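PDB 2QK2: LP04448p from Drosophila melanogaster, which probably binds tubulin through its TOG domains and takes part in tracking growing microtubule plus ends, as in other XMAP215 family members. Local coordinates for residues 71-85 with 111-125. Numbering follows the deposited sequence.
Sequences VVLVAMAGKCLALLA and KPNVVTALREAIDAI
Lys79 NZ donates to Glu120 OE1 at 2.6 Å, a salt bridge taken by the syn lone pair, on the side of the other carboxylate oxygen. The lysine bends at its second torsion (chi2 64°) and is otherwise extended, which carries the ammonium across to helix 112-126, while Glu120 CB rests 4.0 Å from Ala82 CB. Replacing Lys79 by alanine removes the ammonium, and the Glu120 carboxylate would probably be left without its charged mate and freer to turn. Behind this bridge the two helices run nearly parallel, 22° apart, and small residues let their axes approach to 7.6 Å. Gly78 faces Ala117, where a side chain would crowd the methyl, and Ala117 CB also lies 3.4 Å from Ala75 O. One turn on, Ala82 CB sits 3.6 Å from Ala121 CA. Larger side chains also meet: Val114 CG1 touches Val74 CG1 at 3.8 Å, and Ile125 CD1 reaches Leu81 CD2 at 4.0 Å. A water donates to both Ala85 O and Ala124 O. Ile125 also packs on helix 93-105 and Leu81 on helix 55-67. Such side-by-side, nearly parallel packing of helices 71-88 and 112-126 is characteristic of the HEAT-repeat solenoid of a TOG domain.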
ATOM      1  N   VAL A  71      16.097   3.689  10.077  1.00 27.25           N
ATOM      2  CA  VAL A  71      15.445   2.966   8.989  1.00 27.06           C
ATOM      3  C   VAL A  71      15.179   1.491   9.272  1.00 26.38           C
ATOM      4  O   VAL A  71      14.295   0.894   8.665  1.00 26.52           O
ATOM      5  CB  VAL A  71      16.232   3.091   7.662  1.00 28.58           C
ATOM      6  CG1 VAL A  71      16.260   4.544   7.230  1.00 27.02           C
ATOM      7  CG2 VAL A  71      17.651   2.543   7.821  1.00 27.34           C
ATOM      8  N   VAL A  72      15.934   0.900  10.187  1.00 23.15           N
ATOM      9  CA  VAL A  72      15.702  -0.498  10.528  1.00 25.21           C
ATOM     10  C   VAL A  72      14.362  -0.607  11.271  1.00 24.09           C
ATOM     11  O   VAL A  72      13.605  -1.562  11.079  1.00 21.26           O
ATOM     12  CB  VAL A  72      16.836  -1.058  11.419  1.00 25.21           C
ATOM     13  CG1 VAL A  72      16.408  -2.368  12.051  1.00 28.21           C
ATOM     14  CG2 VAL A  72      18.085  -1.277  10.574  1.00 27.01           C
ATOM     15  N   LEU A  73      14.083   0.380  12.113  1.00 22.73           N
ATOM     16  CA  LEU A  73      12.838   0.422  12.876  1.00 24.52           C
ATOM     17  C   LEU A  73      11.661   0.742  11.949  1.00 22.94           C
ATOM     18  O   LEU A  73      10.571   0.200  12.108  1.00 22.43           O
ATOM     19  CB  LEU A  73      12.947   1.471  13.988  1.00 25.94           C
ATOM     20  CG  LEU A  73      13.305   0.953  15.391  1.00 29.90           C
ATOM     21  CD1 LEU A  73      14.222  -0.254  15.312  1.00 26.80           C
ATOM     22  CD2 LEU A  73      13.938   2.080  16.194  1.00 27.80           C
ATOM     23  N   VAL A  74      11.887   1.623  10.980  1.00 22.10           N
ATOM     24  CA  VAL A  74      10.849   1.976  10.022  1.00 21.35           C
ATOM     25  C   VAL A  74      10.419   0.717   9.265  1.00 23.25           C
ATOM     26  O   VAL A  74       9.222   0.436   9.149  1.00 22.28           O
ATOM     27  CB  VAL A  74      11.352   3.037   9.027  1.00 20.21           C
ATOM     28  CG1 VAL A  74      10.334   3.245   7.908  1.00 18.63           C
ATOM     29  CG2 VAL A  74      11.597   4.351   9.770  1.00 19.14           C
ATOM     30  N   ALA A  75      11.393  -0.052   8.778  1.00 20.72           N
ATOM     31  CA  ALA A  75      11.103  -1.288   8.043  1.00 20.26           C
ATOM     32  C   ALA A  75      10.366  -2.295   8.916  1.00 20.87           C
ATOM     33  O   ALA A  75       9.408  -2.926   8.467  1.00 19.59           O
ATOM     34  CB  ALA A  75      12.402  -1.920   7.518  1.00 22.13           C
HETATM   35  N   MSE A  76      10.815  -2.462  10.157  1.00 19.54           N
HETATM   36  CA  MSE A  76      10.153  -3.406  11.062  1.00 19.66           C
HETATM   37  C   MSE A  76       8.707  -2.981  11.330  1.00 19.29           C
HETATM   38  O   MSE A  76       7.801  -3.816  11.365  1.00 18.50           O
HETATM   39  CB  MSE A  76      10.894  -3.498  12.401  1.00 20.45           C
HETATM   40  CG  MSE A  76      12.277  -4.155  12.354  1.00 23.54           C
HETATM   41 SE   MSE A  76      13.023  -4.201  14.168  1.00 27.91          SE
HETATM   42  CE  MSE A  76      12.071  -5.721  14.858  1.00 24.12           C
ATOM     43  N   ALA A  77       8.503  -1.685  11.539  1.00 16.49           N
ATOM     44  CA  ALA A  77       7.167  -1.160  11.803  1.00 17.70           C
ATOM     45  C   ALA A  77       6.280  -1.336  10.565  1.00 17.01           C
ATOM     46  O   ALA A  77       5.088  -1.622  10.680  1.00 16.20           O
ATOM     47  CB  ALA A  77       7.253   0.315  12.200  1.00 14.71           C
ATOM     48  N   GLY A  78       6.866  -1.162   9.384  1.00 16.55           N
ATOM     49  CA  GLY A  78       6.112  -1.342   8.157  1.00 17.46           C
ATOM     50  C   GLY A  78       5.685  -2.793   8.022  1.00 20.08           C
ATOM     51  O   GLY A  78       4.537  -3.088   7.697  1.00 21.56           O
ATOM     52  N   LYS A  79       6.614  -3.707   8.289  1.00 19.04           N
ATOM     53  CA  LYS A  79       6.331  -5.135   8.204  1.00 20.60           C
ATOM     54  C   LYS A  79       5.214  -5.509   9.182  1.00 20.29           C
ATOM     55  O   LYS A  79       4.254  -6.187   8.818  1.00 20.33           O
ATOM     56  CB  LYS A  79       7.598  -5.939   8.521  1.00 22.33           C
ATOM     57  CG  LYS A  79       7.420  -7.446   8.420  1.00 26.86           C
ATOM     58  CD  LYS A  79       7.109  -7.847   6.992  1.00 32.49           C
ATOM     59  CE  LYS A  79       7.004  -9.356   6.841  1.00 35.49           C
ATOM     60  NZ  LYS A  79       6.737  -9.728   5.418  1.00 37.19           N
ATOM     61  N   CYS A  80       5.340  -5.062  10.427  1.00 19.16           N
ATOM     62  CA  CYS A  80       4.318  -5.349  11.433  1.00 18.84           C
ATOM     63  C   CYS A  80       2.944  -4.828  11.005  1.00 17.15           C
ATOM     64  O   CYS A  80       1.932  -5.491  11.222  1.00 16.78           O
ATOM     65  CB  CYS A  80       4.697  -4.719  12.778  1.00 18.74           C
ATOM     66  SG  CYS A  80       5.998  -5.595  13.678  1.00 22.89           S
ATOM     67  N   LEU A  81       2.910  -3.640  10.403  1.00 16.61           N
ATOM     68  CA  LEU A  81       1.654  -3.051   9.963  1.00 17.32           C
ATOM     69  C   LEU A  81       1.034  -3.913   8.861  1.00 19.71           C
ATOM     70  O   LEU A  81      -0.183  -4.122   8.826  1.00 19.12           O
ATOM     71  CB  LEU A  81       1.883  -1.624   9.455  1.00 17.16           C
ATOM     72  CG  LEU A  81       0.632  -0.810   9.104  1.00 20.67           C
ATOM     73  CD1 LEU A  81      -0.296  -0.713  10.313  1.00 20.53           C
ATOM     74  CD2 LEU A  81       1.047   0.577   8.648  1.00 19.39           C
ATOM     75  N   ALA A  82       1.883  -4.421   7.974  1.00 18.61           N
ATOM     76  CA  ALA A  82       1.431  -5.278   6.882  1.00 20.60           C
ATOM     77  C   ALA A  82       0.820  -6.564   7.439  1.00 21.66           C
ATOM     78  O   ALA A  82      -0.262  -6.971   7.026  1.00 22.12           O
ATOM     79  CB  ALA A  82       2.606  -5.616   5.959  1.00 19.21           C
ATOM     80  N   LEU A  83       1.509  -7.196   8.386  1.00 21.50           N
ATOM     81  CA  LEU A  83       1.011  -8.436   8.972  1.00 22.54           C
ATOM     82  C   LEU A  83      -0.272  -8.190   9.753  1.00 22.59           C
ATOM     83  O   LEU A  83      -1.175  -9.029   9.760  1.00 22.75           O
ATOM     84  CB  LEU A  83       2.069  -9.067   9.884  1.00 22.71           C
ATOM     85  CG  LEU A  83       3.361  -9.515   9.185  1.00 24.92           C
ATOM     86  CD1 LEU A  83       4.397  -9.930  10.218  1.00 24.17           C
ATOM     87  CD2 LEU A  83       3.062 -10.658   8.237  1.00 25.97           C
ATOM     88  N   LEU A  84      -0.358  -7.035  10.404  1.00 21.58           N
ATOM     89  CA  LEU A  84      -1.549  -6.697  11.166  1.00 21.57           C
ATOM     90  C   LEU A  84      -2.731  -6.534  10.200  1.00 23.77           C
ATOM     91  O   LEU A  84      -3.823  -7.060  10.438  1.00 22.33           O
ATOM     92  CB  LEU A  84      -1.325  -5.398  11.950  1.00 21.61           C
ATOM     93  CG  LEU A  84      -2.498  -4.857  12.779  1.00 23.24           C
ATOM     94  CD1 LEU A  84      -2.873  -5.856  13.875  1.00 21.31           C
ATOM     95  CD2 LEU A  84      -2.108  -3.514  13.391  1.00 21.25           C
ATOM     96  N   ALA A  85      -2.509  -5.811   9.105  1.00 22.67           N
ATOM     97  CA  ALA A  85      -3.574  -5.593   8.129  1.00 25.01           C
ATOM     98  C   ALA A  85      -4.011  -6.917   7.497  1.00 24.67           C
ATOM     99  O   ALA A  85      -5.193  -7.116   7.232  1.00 24.96           O
ATOM    100  CB  ALA A  85      -3.117  -4.612   7.055  1.00 23.83           C
ATOM    101  N   LYS A 111      15.748   3.687   0.702  1.00 33.80           N
ATOM    102  CA  LYS A 111      16.411   2.449   1.084  1.00 36.20           C
ATOM    103  C   LYS A 111      15.471   1.308   0.695  1.00 35.61           C
ATOM    104  O   LYS A 111      14.342   1.227   1.175  1.00 35.07           O
ATOM    105  CB  LYS A 111      16.704   2.423   2.584  1.00 39.56           C
ATOM    106  CG  LYS A 111      17.696   1.332   2.977  1.00 46.63           C
ATOM    107  CD  LYS A 111      18.540   1.759   4.170  1.00 49.64           C
ATOM    108  CE  LYS A 111      19.756   0.858   4.346  1.00 52.79           C
ATOM    109  NZ  LYS A 111      20.616   1.293   5.493  1.00 51.96           N
ATOM    110  N   PRO A 112      15.930   0.409  -0.189  1.00 35.20           N
ATOM    111  CA  PRO A 112      15.136  -0.730  -0.664  1.00 33.59           C
ATOM    112  C   PRO A 112      14.420  -1.578   0.386  1.00 31.86           C
ATOM    113  O   PRO A 112      13.295  -2.035   0.155  1.00 29.97           O
ATOM    114  CB  PRO A 112      16.145  -1.536  -1.491  1.00 34.44           C
ATOM    115  CG  PRO A 112      17.457  -1.202  -0.844  1.00 36.29           C
ATOM    116  CD  PRO A 112      17.333   0.282  -0.624  1.00 35.41           C
ATOM    117  N   ASN A 113      15.053  -1.797   1.532  1.00 29.64           N
ATOM    118  CA  ASN A 113      14.423  -2.601   2.574  1.00 29.53           C
ATOM    119  C   ASN A 113      13.193  -1.914   3.150  1.00 27.32           C
ATOM    120  O   ASN A 113      12.214  -2.575   3.490  1.00 26.95           O
ATOM    121  CB  ASN A 113      15.429  -2.919   3.672  1.00 30.57           C
ATOM    122  CG  ASN A 113      16.549  -3.793   3.167  1.00 35.40           C
ATOM    123  OD1 ASN A 113      17.399  -3.347   2.389  1.00 38.74           O
ATOM    124  ND2 ASN A 113      16.547  -5.057   3.582  1.00 35.85           N
ATOM    125  N   VAL A 114      13.250  -0.591   3.251  1.00 26.27           N
ATOM    126  CA  VAL A 114      12.124   0.179   3.752  1.00 25.30           C
ATOM    127  C   VAL A 114      11.038   0.174   2.677  1.00 24.96           C
ATOM    128  O   VAL A 114       9.860  -0.017   2.977  1.00 24.31           O
ATOM    129  CB  VAL A 114      12.523   1.639   4.058  1.00 24.90           C
ATOM    130  CG1 VAL A 114      11.271   2.487   4.321  1.00 25.79           C
ATOM    131  CG2 VAL A 114      13.431   1.681   5.272  1.00 25.98           C
ATOM    132  N   VAL A 115      11.443   0.376   1.424  1.00 22.69           N
ATOM    133  CA  VAL A 115      10.497   0.395   0.315  1.00 24.47           C
ATOM    134  C   VAL A 115       9.696  -0.907   0.254  1.00 24.78           C
ATOM    135  O   VAL A 115       8.472  -0.885   0.106  1.00 27.20           O
ATOM    136  CB  VAL A 115      11.221   0.633  -1.043  1.00 25.80           C
ATOM    137  CG1 VAL A 115      10.239   0.469  -2.201  1.00 25.49           C
ATOM    138  CG2 VAL A 115      11.813   2.048  -1.075  1.00 25.22           C
ATOM    139  N   THR A 116      10.381  -2.038   0.379  1.00 23.42           N
ATOM    140  CA  THR A 116       9.710  -3.332   0.347  1.00 24.53           C
ATOM    141  C   THR A 116       8.667  -3.449   1.468  1.00 24.48           C
ATOM    142  O   THR A 116       7.542  -3.897   1.235  1.00 22.85           O
ATOM    143  CB  THR A 116      10.726  -4.483   0.487  1.00 27.63           C
ATOM    144  OG1 THR A 116      11.634  -4.444  -0.619  1.00 28.47           O
ATOM    145  CG2 THR A 116      10.018  -5.830   0.507  1.00 26.86           C
ATOM    146  N   ALA A 117       9.045  -3.041   2.676  1.00 22.32           N
ATOM    147  CA  ALA A 117       8.138  -3.100   3.820  1.00 23.28           C
ATOM    148  C   ALA A 117       6.951  -2.153   3.627  1.00 22.80           C
ATOM    149  O   ALA A 117       5.815  -2.505   3.946  1.00 23.63           O
ATOM    150  CB  ALA A 117       8.889  -2.752   5.107  1.00 22.49           C
ATOM    151  N   LEU A 118       7.210  -0.957   3.099  1.00 21.31           N
ATOM    152  CA  LEU A 118       6.136   0.009   2.869  1.00 22.18           C
ATOM    153  C   LEU A 118       5.151  -0.532   1.832  1.00 23.37           C
ATOM    154  O   LEU A 118       3.934  -0.407   2.001  1.00 22.19           O
ATOM    155  CB  LEU A 118       6.695   1.349   2.388  1.00 19.50           C
ATOM    156  CG  LEU A 118       7.485   2.183   3.395  1.00 23.60           C
ATOM    157  CD1 LEU A 118       7.979   3.461   2.726  1.00 20.66           C
ATOM    158  CD2 LEU A 118       6.606   2.519   4.586  1.00 25.25           C
ATOM    159  N   ARG A 119       5.673  -1.124   0.758  1.00 22.08           N
ATOM    160  CA  ARG A 119       4.810  -1.687  -0.278  1.00 22.58           C
ATOM    161  C   ARG A 119       3.930  -2.778   0.326  1.00 22.84           C
ATOM    162  O   ARG A 119       2.724  -2.809   0.100  1.00 22.36           O
ATOM    163  CB  ARG A 119       5.638  -2.286  -1.415  1.00 23.29           C
ATOM    164  CG  ARG A 119       6.334  -1.267  -2.301  1.00 24.32           C
ATOM    165  CD  ARG A 119       7.101  -1.966  -3.424  1.00 23.14           C
ATOM    166  NE  ARG A 119       7.802  -1.013  -4.280  1.00 25.61           N
ATOM    167  CZ  ARG A 119       8.665  -1.362  -5.231  1.00 28.64           C
ATOM    168  NH1 ARG A 119       8.928  -2.645  -5.447  1.00 27.22           N
ATOM    169  NH2 ARG A 119       9.279  -0.431  -5.950  1.00 26.88           N
ATOM    170  N   GLU A 120       4.539  -3.677   1.091  1.00 23.00           N
ATOM    171  CA  GLU A 120       3.784  -4.755   1.718  1.00 25.14           C
ATOM    172  C   GLU A 120       2.672  -4.192   2.590  1.00 22.74           C
ATOM    173  O   GLU A 120       1.538  -4.670   2.554  1.00 22.69           O
ATOM    174  CB  GLU A 120       4.692  -5.627   2.580  1.00 27.42           C
ATOM    175  CG  GLU A 120       5.582  -6.551   1.800  1.00 36.65           C
ATOM    176  CD  GLU A 120       6.434  -7.415   2.710  1.00 41.86           C
ATOM    177  OE1 GLU A 120       5.866  -8.040   3.634  1.00 46.39           O
ATOM    178  OE2 GLU A 120       7.663  -7.472   2.500  1.00 45.81           O
ATOM    179  N   ALA A 121       3.005  -3.167   3.366  1.00 21.59           N
ATOM    180  CA  ALA A 121       2.034  -2.553   4.256  1.00 21.01           C
ATOM    181  C   ALA A 121       0.884  -1.900   3.507  1.00 20.89           C
ATOM    182  O   ALA A 121      -0.279  -2.195   3.782  1.00 20.01           O
ATOM    183  CB  ALA A 121       2.718  -1.526   5.164  1.00 17.15           C
ATOM    184  N   ILE A 122       1.189  -1.016   2.561  1.00 19.45           N
ATOM    185  CA  ILE A 122       0.108  -0.356   1.848  1.00 20.87           C
ATOM    186  C   ILE A 122      -0.714  -1.336   1.010  1.00 21.02           C
ATOM    187  O   ILE A 122      -1.922  -1.149   0.845  1.00 19.96           O
ATOM    188  CB  ILE A 122       0.627   0.834   0.984  1.00 22.91           C
ATOM    189  CG1 ILE A 122      -0.551   1.742   0.620  1.00 24.02           C
ATOM    190  CG2 ILE A 122       1.318   0.336  -0.279  1.00 22.44           C
ATOM    191  CD1 ILE A 122      -0.135   3.081   0.072  1.00 26.65           C
ATOM    192  N   ASP A 123      -0.080  -2.394   0.508  1.00 20.40           N
ATOM    193  CA  ASP A 123      -0.799  -3.389  -0.285  1.00 21.99           C
ATOM    194  C   ASP A 123      -1.786  -4.177   0.594  1.00 23.54           C
ATOM    195  O   ASP A 123      -2.941  -4.397   0.210  1.00 23.72           O
ATOM    196  CB  ASP A 123       0.183  -4.360  -0.962  1.00 21.71           C
ATOM    197  CG  ASP A 123       0.929  -3.727  -2.150  1.00 23.62           C
ATOM    198  OD1 ASP A 123       0.676  -2.547  -2.480  1.00 23.20           O
ATOM    199  OD2 ASP A 123       1.773  -4.419  -2.756  1.00 23.68           O
ATOM    200  N   ALA A 124      -1.332  -4.600   1.771  1.00 21.96           N
ATOM    201  CA  ALA A 124      -2.188  -5.349   2.682  1.00 21.72           C
ATOM    202  C   ALA A 124      -3.346  -4.464   3.133  1.00 22.39           C
ATOM    203  O   ALA A 124      -4.475  -4.918   3.258  1.00 23.43           O
ATOM    204  CB  ALA A 124      -1.377  -5.828   3.890  1.00 20.71           C
ATOM    205  N   ILE A 125      -3.062  -3.188   3.357  1.00 22.40           N
ATOM    206  CA  ILE A 125      -4.085  -2.254   3.790  1.00 21.54           C
ATOM    207  C   ILE A 125      -5.114  -2.004   2.690  1.00 23.08           C
ATOM    208  O   ILE A 125      -6.315  -1.883   2.963  1.00 21.40           O
ATOM    209  CB  ILE A 125      -3.444  -0.927   4.244  1.00 20.95           C
ATOM    210  CG1 ILE A 125      -2.609  -1.183   5.506  1.00 20.89           C
ATOM    211  CG2 ILE A 125      -4.521   0.126   4.503  1.00 23.21           C
ATOM    212  CD1 ILE A 125      -1.958   0.052   6.085  1.00 18.96           C
TER
HETATM  213  O   HOH W   1      -6.174  -6.523   4.711  1.00 39.71           O